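Local coordinates for BREX protein BrxA (Magnetospirillum magneticum, PDB 3BHW) that probably takes part in a type 1 BREX system, which protects bacteria against double-stranded DNA phage by blocking replication of the phage DNA, at residues Y8-P20 with K149-V161. Numbering follows the deposited sequence. Where two conformers were deposited one is given.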
ATOM      1  N   TYR A   8     -14.492   4.225  -3.077  1.00 22.90           N
ATOM      2  CA  TYR A   8     -13.643   4.083  -1.918  1.00 21.98           C
ATOM      3  C   TYR A   8     -14.095   2.880  -1.134  1.00 22.48           C
ATOM      4  O   TYR A   8     -15.288   2.722  -0.880  1.00 23.47           O
ATOM      5  CB  TYR A   8     -13.725   5.345  -1.068  1.00 20.82           C
ATOM      6  CG  TYR A   8     -13.176   6.557  -1.806  1.00 21.58           C
ATOM      7  CD1 TYR A   8     -11.829   6.636  -2.174  1.00 19.96           C
ATOM      8  CD2 TYR A   8     -14.010   7.620  -2.124  1.00 20.45           C
ATOM      9  CE1 TYR A   8     -11.323   7.756  -2.843  1.00 22.19           C
ATOM     10  CE2 TYR A   8     -13.541   8.728  -2.800  1.00 19.95           C
ATOM     11  CZ  TYR A   8     -12.202   8.789  -3.182  1.00 20.74           C
ATOM     12  OH  TYR A   8     -11.786   9.924  -3.819  1.00 20.36           O
ATOM     13  N   LYS A   9     -13.157   2.010  -0.788  1.00 22.70           N
ATOM     14  CA  LYS A   9     -13.480   0.856   0.031  1.00 23.43           C
ATOM     15  C   LYS A   9     -12.495   0.717   1.156  1.00 22.69           C
ATOM     16  O   LYS A   9     -11.423   1.316   1.113  1.00 22.68           O
ATOM     17  CB  LYS A   9     -13.547  -0.428  -0.784  1.00 24.55           C
ATOM     18  CG  LYS A   9     -12.582  -0.558  -1.907  1.00 25.84           C
ATOM     19  CD  LYS A   9     -13.229  -1.510  -2.913  1.00 30.61           C
ATOM     20  CE  LYS A   9     -12.837  -1.243  -4.362  1.00 32.01           C
ATOM     21  NZ  LYS A   9     -13.663  -2.089  -5.301  1.00 33.66           N
ATOM     22  N   ALA A  10     -12.861  -0.070   2.162  1.00 22.25           N
ATOM     23  CA  ALA A  10     -12.100  -0.181   3.377  1.00 22.55           C
ATOM     24  C   ALA A  10     -11.094  -1.346   3.366  1.00 22.06           C
ATOM     25  O   ALA A  10     -10.425  -1.554   4.370  1.00 21.88           O
ATOM     26  CB  ALA A  10     -13.040  -0.307   4.565  1.00 23.60           C
ATOM     27  N   ASP A  11     -10.969  -2.077   2.251  1.00 21.87           N
ATOM     28  CA  ASP A  11     -10.101  -3.271   2.235  1.00 21.62           C
ATOM     29  C   ASP A  11      -8.671  -2.967   2.751  1.00 20.67           C
ATOM     30  O   ASP A  11      -8.074  -3.779   3.468  1.00 20.87           O
ATOM     31  CB  ASP A  11     -10.032  -3.908   0.848  1.00 22.13           C
ATOM     32  CG  ASP A  11     -11.355  -4.535   0.416  1.00 24.16           C
ATOM     33  OD1 ASP A  11     -12.155  -4.976   1.274  1.00 29.52           O
ATOM     34  OD2 ASP A  11     -11.583  -4.634  -0.800  1.00 30.85           O
ATOM     35  N   ILE A  12      -8.170  -1.781   2.407  1.00 20.79           N
ATOM     36  CA  ILE A  12      -6.825  -1.348   2.782  0.50 21.52           C
ATOM     37  C   ILE A  12      -6.557  -1.456   4.293  1.00 21.18           C
ATOM     38  O   ILE A  12      -5.414  -1.674   4.711  1.00 21.12           O
ATOM     39  CB  ILE A  12      -6.543   0.067   2.203  0.50 21.37           C
ATOM     40  CG1 ILE A  12      -5.044   0.410   2.190  0.50 22.15           C
ATOM     41  CG2 ILE A  12      -7.412   1.147   2.889  0.50 22.20           C
ATOM     42  CD1 ILE A  12      -4.623   1.423   3.235  0.50 19.80           C
ATOM     43  N   GLY A  13      -7.615  -1.351   5.098  1.00 20.61           N
ATOM     44  CA  GLY A  13      -7.508  -1.398   6.552  1.00 20.24           C
ATOM     45  C   GLY A  13      -7.151  -2.748   7.140  1.00 19.48           C
ATOM     46  O   GLY A  13      -6.842  -2.846   8.338  1.00 21.20           O
ATOM     47  N   GLY A  14      -7.207  -3.786   6.317  1.00 17.50           N
ATOM     48  CA  GLY A  14      -6.881  -5.138   6.788  1.00 18.92           C
ATOM     49  C   GLY A  14      -5.431  -5.338   7.205  1.00 19.55           C
ATOM     50  O   GLY A  14      -5.101  -6.272   7.972  1.00 20.98           O
ATOM     51  N   GLY A  15      -4.547  -4.473   6.711  1.00 20.45           N
ATOM     52  CA  GLY A  15      -3.147  -4.524   7.123  1.00 19.28           C
ATOM     53  C   GLY A  15      -2.229  -3.567   6.380  1.00 17.90           C
ATOM     54  O   GLY A  15      -2.542  -3.108   5.255  1.00 16.74           O
ATOM     55  N   SER A  16      -1.117  -3.241   7.036  1.00 18.19           N
ATOM     56  CA  SER A  16      -0.149  -2.299   6.481  1.00 17.73           C
ATOM     57  C   SER A  16       0.752  -3.070   5.529  1.00 17.27           C
ATOM     58  O   SER A  16       0.367  -4.164   5.109  1.00 18.52           O
ATOM     59  CB  SER A  16       0.653  -1.583   7.582  1.00 17.86           C
ATOM     60  OG  SER A  16       1.285  -2.538   8.408  1.00 19.86           O
ATOM     61  N   LEU A  17       1.940  -2.531   5.200  1.00 16.58           N
ATOM     62  CA  LEU A  17       2.674  -3.140   4.093  1.00 15.92           C
ATOM     63  C   LEU A  17       3.234  -4.538   4.427  1.00 17.32           C
ATOM     64  O   LEU A  17       3.179  -5.438   3.601  1.00 18.03           O
ATOM     65  CB  LEU A  17       3.768  -2.212   3.600  1.00 16.84           C
ATOM     66  CG  LEU A  17       3.198  -0.858   3.161  1.00 15.15           C
ATOM     67  CD1 LEU A  17       4.364   0.010   2.669  1.00 17.08           C
ATOM     68  CD2 LEU A  17       2.143  -0.952   2.088  1.00 19.89           C
ATOM     69  N   LYS A  18       3.748  -4.687   5.635  1.00 17.10           N
ATOM     70  CA  LYS A  18       4.245  -5.948   6.151  1.00 18.33           C
ATOM     71  C   LYS A  18       5.189  -6.620   5.178  1.00 18.49           C
ATOM     72  O   LYS A  18       4.880  -7.642   4.574  1.00 17.96           O
ATOM     73  CB  LYS A  18       3.073  -6.851   6.459  1.00 19.88           C
ATOM     74  CG  LYS A  18       2.259  -6.383   7.664  1.00 22.16           C
ATOM     75  CD  LYS A  18       1.320  -7.462   8.092  1.00 26.21           C
ATOM     76  CE  LYS A  18       0.638  -7.071   9.358  1.00 27.83           C
ATOM     77  NZ  LYS A  18       1.492  -7.346  10.521  1.00 28.72           N
ATOM     78  N   LEU A  19       6.374  -6.045   5.056  1.00 17.54           N
ATOM     79  CA  LEU A  19       7.340  -6.528   4.062  1.00 17.49           C
ATOM     80  C   LEU A  19       7.733  -8.000   4.206  1.00 17.96           C
ATOM     81  O   LEU A  19       7.711  -8.745   3.187  1.00 15.63           O
ATOM     82  CB  LEU A  19       8.584  -5.654   4.028  1.00 17.64           C
ATOM     83  CG  LEU A  19       9.583  -6.170   3.014  1.00 18.45           C
ATOM     84  CD1 LEU A  19       9.022  -6.176   1.597  1.00 16.33           C
ATOM     85  CD2 LEU A  19      10.838  -5.339   3.096  1.00 19.44           C
ATOM     86  N   PRO A  20       8.105  -8.432   5.436  1.00 17.57           N
ATOM     87  CA  PRO A  20       8.532  -9.822   5.514  1.00 17.17           C
ATOM     88  C   PRO A  20       7.483 -10.810   4.955  1.00 16.71           C
ATOM     89  O   PRO A  20       7.801 -11.738   4.170  1.00 17.13           O
ATOM     90  CB  PRO A  20       8.764 -10.028   7.019  1.00 18.32           C
ATOM     91  CG  PRO A  20       9.139  -8.634   7.514  1.00 16.67           C
ATOM     92  CD  PRO A  20       8.208  -7.747   6.747  1.00 16.25           C
ATOM     93  N   LYS A 149      -9.206   1.394  13.052  1.00 30.40           N
ATOM     94  CA  LYS A 149      -8.177   0.470  12.609  1.00 29.72           C
ATOM     95  C   LYS A 149      -7.705   0.927  11.241  1.00 28.67           C
ATOM     96  O   LYS A 149      -6.509   0.878  10.963  1.00 26.97           O
ATOM     97  CB  LYS A 149      -8.675  -0.986  12.612  1.00 30.20           C
ATOM     98  CG  LYS A 149      -8.870  -1.505  14.004  1.00 33.29           C
ATOM     99  CD  LYS A 149      -9.020  -3.013  14.036  1.00 36.50           C
ATOM    100  CE  LYS A 149      -8.433  -3.563  15.331  1.00 38.59           C
ATOM    101  NZ  LYS A 149      -8.773  -4.991  15.478  1.00 39.87           N
ATOM    102  N   LEU A 150      -8.658   1.400  10.429  1.00 27.25           N
ATOM    103  CA  LEU A 150      -8.403   1.985   9.103  1.00 26.46           C
ATOM    104  C   LEU A 150      -7.405   3.153   9.106  1.00 25.88           C
ATOM    105  O   LEU A 150      -6.443   3.157   8.334  1.00 25.12           O
ATOM    106  CB  LEU A 150      -9.731   2.439   8.476  1.00 27.37           C
ATOM    107  CG  LEU A 150      -9.692   2.902   7.028  1.00 27.51           C
ATOM    108  CD1 LEU A 150      -9.040   1.853   6.130  1.00 29.25           C
ATOM    109  CD2 LEU A 150     -11.091   3.240   6.542  1.00 27.24           C
ATOM    110  N   ALA A 151      -7.650   4.134   9.965  1.00 24.52           N
ATOM    111  CA  ALA A 151      -6.786   5.317  10.092  1.00 23.98           C
ATOM    112  C   ALA A 151      -5.406   4.919  10.557  1.00 23.12           C
ATOM    113  O   ALA A 151      -4.407   5.412  10.029  1.00 23.68           O
ATOM    114  CB  ALA A 151      -7.392   6.298  11.092  1.00 23.67           C
ATOM    115  N   ASP A 152      -5.366   4.032  11.552  1.00 23.38           N
ATOM    116  CA  ASP A 152      -4.129   3.504  12.109  1.00 23.61           C
ATOM    117  C   ASP A 152      -3.298   2.830  11.017  1.00 22.95           C
ATOM    118  O   ASP A 152      -2.077   3.028  10.950  1.00 22.96           O
ATOM    119  CB  ASP A 152      -4.396   2.509  13.239  1.00 23.79           C
ATOM    120  CG  ASP A 152      -4.710   3.194  14.583  1.00 26.56           C
ATOM    121  OD1 ASP A 152      -4.756   4.442  14.629  1.00 27.38           O
ATOM    122  OD2 ASP A 152      -4.902   2.464  15.591  1.00 29.07           O
ATOM    123  N   CYS A 153      -3.976   2.076  10.154  1.00 22.64           N
ATOM    124  CA  CYS A 153      -3.283   1.346   9.100  1.00 21.56           C
ATOM    125  C   CYS A 153      -2.728   2.294   8.065  1.00 19.93           C
ATOM    126  O   CYS A 153      -1.624   2.141   7.636  1.00 18.38           O
ATOM    127  CB  CYS A 153      -4.193   0.322   8.451  1.00 21.78           C
ATOM    128  SG  CYS A 153      -3.362  -0.601   7.169  1.00 25.76           S
ATOM    129  N   VAL A 154      -3.507   3.261   7.617  1.00 18.82           N
ATOM    130  CA  VAL A 154      -2.983   4.245   6.673  1.00 18.43           C
ATOM    131  C   VAL A 154      -1.756   4.969   7.234  1.00 18.11           C
ATOM    132  O   VAL A 154      -0.737   5.151   6.532  1.00 17.54           O
ATOM    133  CB  VAL A 154      -4.084   5.194   6.229  1.00 19.67           C
ATOM    134  CG1 VAL A 154      -3.496   6.356   5.471  1.00 20.56           C
ATOM    135  CG2 VAL A 154      -5.029   4.437   5.318  1.00 19.85           C
ATOM    136  N   TYR A 155      -1.820   5.420   8.483  1.00 16.72           N
ATOM    137  CA  TYR A 155      -0.650   6.119   9.021  1.00 16.49           C
ATOM    138  C   TYR A 155       0.533   5.199   9.230  1.00 16.50           C
ATOM    139  O   TYR A 155       1.698   5.621   9.074  1.00 17.91           O
ATOM    140  CB  TYR A 155      -1.015   6.838  10.314  1.00 16.22           C
ATOM    141  CG  TYR A 155      -1.704   8.177  10.067  1.00 17.53           C
ATOM    142  CD1 TYR A 155      -3.086   8.287   9.793  1.00 22.44           C
ATOM    143  CD2 TYR A 155      -0.950   9.355  10.109  1.00 20.46           C
ATOM    144  CE1 TYR A 155      -3.679   9.560   9.577  1.00 20.43           C
ATOM    145  CE2 TYR A 155      -1.524  10.599   9.878  1.00 18.17           C
ATOM    146  CZ  TYR A 155      -2.883  10.701   9.615  1.00 18.50           C
ATOM    147  OH  TYR A 155      -3.375  11.978   9.397  1.00 19.85           O
ATOM    148  N   ARG A 156       0.282   3.927   9.563  1.00 17.11           N
ATOM    149  CA  ARG A 156       1.368   2.958   9.706  1.00 17.86           C
ATOM    150  C   ARG A 156       2.093   2.763   8.341  1.00 16.73           C
ATOM    151  O   ARG A 156       3.346   2.731   8.261  1.00 18.08           O
ATOM    152  CB  ARG A 156       0.826   1.608  10.202  1.00 18.28           C
ATOM    153  CG  ARG A 156       1.848   0.632  10.601  1.00 21.88           C
ATOM    154  CD  ARG A 156       1.291  -0.400  11.602  1.00 25.17           C
ATOM    155  NE  ARG A 156       0.320  -1.296  10.993  1.00 25.44           N
ATOM    156  CZ  ARG A 156      -1.001  -1.234  11.168  1.00 29.85           C
ATOM    157  NH1 ARG A 156      -1.769  -2.102  10.538  1.00 30.88           N
ATOM    158  NH2 ARG A 156      -1.562  -0.309  11.945  1.00 30.25           N
ATOM    159  N   ILE A 157       1.325   2.664   7.255  1.00 17.46           N
ATOM    160  CA  ILE A 157       1.894   2.570   5.912  1.00 17.07           C
ATOM    161  C   ILE A 157       2.818   3.749   5.646  1.00 18.08           C
ATOM    162  O   ILE A 157       3.908   3.583   5.111  1.00 17.94           O
ATOM    163  CB  ILE A 157       0.773   2.537   4.849  1.00 18.13           C
ATOM    164  CG1 ILE A 157       0.178   1.146   4.802  1.00 18.14           C
ATOM    165  CG2 ILE A 157       1.361   2.726   3.474  1.00 17.13           C
ATOM    166  CD1 ILE A 157      -1.124   1.063   4.056  1.00 17.62           C
ATOM    167  N   LEU A 158       2.368   4.928   6.036  1.00 17.38           N
ATOM    168  CA  LEU A 158       3.124   6.137   5.781  1.00 18.17           C
ATOM    169  C   LEU A 158       4.372   6.182   6.641  1.00 18.70           C
ATOM    170  O   LEU A 158       5.398   6.696   6.197  1.00 17.42           O
ATOM    171  CB  LEU A 158       2.236   7.356   5.987  1.00 18.48           C
ATOM    172  CG  LEU A 158       1.068   7.517   4.991  1.00 20.36           C
ATOM    173  CD1 LEU A 158       0.413   8.816   5.308  1.00 20.36           C
ATOM    174  CD2 LEU A 158       1.470   7.473   3.497  1.00 21.70           C
ATOM    175  N   VAL A 159       4.302   5.630   7.849  1.00 18.43           N
ATOM    176  CA  VAL A 159       5.487   5.501   8.698  1.00 19.61           C
ATOM    177  C   VAL A 159       6.467   4.488   8.040  1.00 18.84           C
ATOM    178  O   VAL A 159       7.689   4.735   7.949  1.00 18.89           O
ATOM    179  CB  VAL A 159       5.116   5.064  10.132  1.00 20.44           C
ATOM    180  CG1 VAL A 159       6.321   4.451  10.866  1.00 20.52           C
ATOM    181  CG2 VAL A 159       4.526   6.245  10.954  1.00 20.88           C
ATOM    182  N   GLU A 160       5.950   3.360   7.568  1.00 20.12           N
ATOM    183  CA  GLU A 160       6.807   2.322   6.969  1.00 20.31           C
ATOM    184  C   GLU A 160       7.592   2.834   5.768  1.00 20.55           C
ATOM    185  O   GLU A 160       8.801   2.548   5.617  1.00 20.84           O
ATOM    186  CB  GLU A 160       5.995   1.092   6.527  1.00 20.01           C
ATOM    187  CG  GLU A 160       5.452   0.224   7.645  1.00 20.11           C
ATOM    188  CD  GLU A 160       4.505  -0.875   7.122  1.00 21.85           C
ATOM    189  OE1 GLU A 160       3.513  -0.538   6.438  1.00 20.26           O
ATOM    190  OE2 GLU A 160       4.743  -2.078   7.385  1.00 24.74           O
ATOM    191  N   VAL A 161       6.908   3.559   4.886  1.00 19.32           N
ATOM    192  CA  VAL A 161       7.581   4.062   3.703  1.00 20.85           C
ATOM    193  C   VAL A 161       8.463   5.248   4.032  1.00 20.33           C
ATOM    194  O   VAL A 161       9.377   5.544   3.276  1.00 21.51           O
ATOM    195  CB  VAL A 161       6.632   4.384   2.518  1.00 20.64           C
ATOM    196  CG1 VAL A 161       5.510   5.338   2.949  1.00 21.86           C
ATOM    197  CG2 VAL A 161       7.502   4.972   1.300  1.00 19.09           C
TER
HETATM  198  O   HOH W   1      -0.893  -4.236   9.722  1.00 23.79           O
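Ile12 reaches three side chains of helix 145-161 and forms the apolar centre. This all-helical BrxA protein packs its N-terminal arm, a short 3-10 turn and an extended piece, along that helix. In the conformer given, Ile12 CD1 touches both Ile157 CD1, at 3.6 Å, and Val154 CG2. Its CG2 branch meets Leu150 CD1, and the Ile12 and Leu150 side chains cross at about a right angle. Leu100 of helix 99-112 also packs on Ile12. The backbones come close at Gly13, whose CA lies 4.3 Å from Leu150 CA. Leu150 CD1 occupies the side of Gly13 where a CB would clash. Farther along, Leu17 CD2 lies across the CG1 and CG2 branches of Ile157, while Ile87 and Ala94 of helix 83-97 also touch Leu17. Cys153 SG lies 3.3 Å from Gly15 O, which accepts a hydrogen bond from Arg66. Ser16 CB then packs against Ile157 CG1 at 3.9 Å. Arg156 bends at chi3 (69°), placing its guanidinium edge beside Ser16, with NE 3.0 Å from OG. A water accepts a hydrogen bond from Ser16 N. At the polar edge, the Glu160 carboxylate takes two successive backbone N-H groups just before helix 19-31. Leu17 N donates to the syn lone pair of Glu160 OE1 at 2.8 Å. Lys18 N, of the N-cap residue, donates to Glu160 OE2 at 3.3 Å, from the syn side and 20° out of the carboxylate plane.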